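Putative oxidoreductase (Klebsiella pneumoniae subsp. pneumoniae MGH 78578, PDB 3E82) probably acts as an NAD(P)-dependent oxidoreductase of the Gfo/Idh/MocA family, although its substrate and reaction are not established. Local coordinates at residues D277-I282 with A289-T294. Sequence-based numbering, arbitrary orientation.
Sequences DDPLVI and AHAQAT
The hydroxyl OG1 of Thr294 donates a hydrogen bond of 2.7 Å to the carbonyl O of Asp278, approaching 20° from the carbonyl plane. With chi1 at -56°, OG1 lies beside its own backbone N, and a short side chain whose hydroxyl sits on CB can tie the two segments together just beyond the last backbone pair. OD2 of Asp278 forms a salt bridge with Lys252 and accepts a hydrogen bond from the backbone N of Arg254. Leu280 and Ile282 each pair with the opposite strand through two backbone hydrogen bonds, Leu280 with Gln292 and Ile282 with His290; the bond from Ile282 N to His290 O is nearly straight, at 170°.

Buried Ile282 shares one face with Leu280, His290 and Gln292. Its CB lies over a face of the His290 imidazole, 3.5 Å from CE1, while its CD1 reaches OE1 of Gln292 at 3.5 Å. The long, extended Gln292 chain can pass Ile282 CD1 and still carry its amide to helix 131-142, where the side chain touches Val139 and NE2 is hydrogen-bonded to OE1 of Gln138. Buried Leu280 packs on Ile136 of the same helix. Val281 and Ala291 point to the other face, where Val281 CG1 meets Ala289 CB at 3.7 Å and Ala291 CB meets Pro279 CB at 3.8 Å. The whole is an antiparallel beta hairpin whose second strand, 289-292, is an outermost strand, within this chain, of the mixed sheet, set against a helix as in the C-terminal alpha/beta domain of Gfo/Idh/MocA proteins.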
loop_
_atom_site.group_PDB
_atom_site.type_symbol
_atom_site.label_atom_id
_atom_site.label_comp_id
_atom_site.label_asym_id
_atom_site.label_seq_id
_atom_site.Cartn_x
_atom_site.Cartn_y
_atom_site.Cartn_z
ATOM N N ASP B 277 -14.748 -12.968 16.658
ATOM C CA ASP B 277 -15.287 -14.025 15.813
ATOM C C ASP B 277 -15.062 -13.781 14.314
ATOM O O ASP B 277 -15.732 -14.375 13.469
ATOM C CB ASP B 277 -16.775 -14.228 16.118
ATOM C CG ASP B 277 -17.615 -13.024 15.764
ATOM O OD1 ASP B 277 -17.035 -11.946 15.515
ATOM O OD2 ASP B 277 -18.859 -13.155 15.742
ATOM N N ASP B 278 -14.122 -12.893 13.995
ATOM C CA ASP B 278 -13.762 -12.612 12.609
ATOM C C ASP B 278 -12.488 -13.425 12.461
ATOM O O ASP B 278 -11.450 -13.082 13.019
ATOM C CB ASP B 278 -13.470 -11.125 12.393
ATOM C CG ASP B 278 -12.991 -10.824 10.977
ATOM O OD1 ASP B 278 -13.755 -11.086 10.023
ATOM O OD2 ASP B 278 -11.854 -10.328 10.813
ATOM N N PRO B 279 -12.553 -14.521 11.702
ATOM C CA PRO B 279 -11.378 -15.365 11.529
ATOM C C PRO B 279 -10.280 -14.854 10.623
ATOM O O PRO B 279 -10.466 -13.930 9.833
ATOM C CB PRO B 279 -11.979 -16.656 11.001
ATOM C CG PRO B 279 -13.029 -16.136 10.083
ATOM C CD PRO B 279 -13.680 -15.026 10.897
ATOM N N LEU B 280 -9.124 -15.477 10.770
ATOM C CA LEU B 280 -7.981 -15.173 9.944
ATOM C C LEU B 280 -8.275 -15.982 8.683
ATOM O O LEU B 280 -8.685 -17.146 8.778
ATOM C CB LEU B 280 -6.712 -15.687 10.621
ATOM C CG LEU B 280 -6.320 -15.016 11.945
ATOM C CD1 LEU B 280 -5.711 -16.050 12.889
ATOM C CD2 LEU B 280 -5.340 -13.873 11.676
ATOM N N VAL B 281 -8.119 -15.367 7.516
ATOM C CA VAL B 281 -8.348 -16.074 6.258
ATOM C C VAL B 281 -6.972 -16.343 5.642
ATOM O O VAL B 281 -6.242 -15.414 5.281
ATOM C CB VAL B 281 -9.229 -15.237 5.291
ATOM C CG1 VAL B 281 -9.437 -15.986 3.991
ATOM C CG2 VAL B 281 -10.579 -14.943 5.940
ATOM N N ILE B 282 -6.619 -17.622 5.544
ATOM C CA ILE B 282 -5.320 -18.036 5.024
ATOM C C ILE B 282 -5.375 -18.664 3.634
ATOM O O ILE B 282 -6.219 -19.520 3.363
ATOM C CB ILE B 282 -4.658 -19.055 5.977
ATOM C CG1 ILE B 282 -4.517 -18.451 7.373
ATOM C CG2 ILE B 282 -3.307 -19.488 5.425
ATOM C CD1 ILE B 282 -4.039 -19.445 8.430
ATOM N N ALA B 289 -8.509 -20.592 0.157
ATOM C CA ALA B 289 -8.569 -20.066 1.507
ATOM C C ALA B 289 -9.293 -20.933 2.522
ATOM O O ALA B 289 -10.256 -21.627 2.199
ATOM C CB ALA B 289 -9.211 -18.690 1.472
ATOM N N HIS B 290 -8.802 -20.887 3.755
ATOM C CA HIS B 290 -9.425 -21.582 4.868
ATOM C C HIS B 290 -9.317 -20.623 6.042
ATOM O O HIS B 290 -8.408 -19.794 6.091
ATOM C CB HIS B 290 -8.733 -22.911 5.194
ATOM C CG HIS B 290 -7.322 -22.773 5.670
ATOM N ND1 HIS B 290 -6.268 -22.538 4.814
ATOM C CD2 HIS B 290 -6.786 -22.870 6.909
ATOM C CE1 HIS B 290 -5.142 -22.499 5.505
ATOM N NE2 HIS B 290 -5.428 -22.699 6.780
ATOM N N ALA B 291 -10.249 -20.719 6.978
ATOM C CA ALA B 291 -10.238 -19.829 8.129
ATOM C C ALA B 291 -9.512 -20.429 9.322
ATOM O O ALA B 291 -9.355 -21.644 9.425
ATOM C CB ALA B 291 -11.663 -19.470 8.518
ATOM N N GLN B 292 -9.046 -19.562 10.211
ATOM C CA GLN B 292 -8.374 -19.998 11.427
ATOM C C GLN B 292 -8.881 -19.093 12.535
ATOM O O GLN B 292 -8.847 -17.863 12.407
ATOM C CB GLN B 292 -6.858 -19.873 11.310
ATOM C CG GLN B 292 -6.145 -20.338 12.575
ATOM C CD GLN B 292 -4.647 -20.447 12.411
ATOM O OE1 GLN B 292 -4.158 -21.078 11.474
ATOM N NE2 GLN B 292 -3.903 -19.843 13.336
ATOM N N ALA B 293 -9.378 -19.701 13.607
ATOM C CA ALA B 293 -9.911 -18.939 14.731
ATOM C C ALA B 293 -8.904 -17.907 15.220
ATOM O O ALA B 293 -7.719 -18.197 15.362
ATOM C CB ALA B 293 -10.304 -19.877 15.877
ATOM N N THR B 294 -9.389 -16.690 15.447
ATOM C CA THR B 294 -8.549 -15.609 15.943
ATOM C C THR B 294 -8.507 -15.674 17.468
ATOM O O THR B 294 -9.542 -15.797 18.122
ATOM C CB THR B 294 -9.101 -14.229 15.526
ATOM O OG1 THR B 294 -9.238 -14.178 14.099
ATOM C CG2 THR B 294 -8.156 -13.114 15.977
#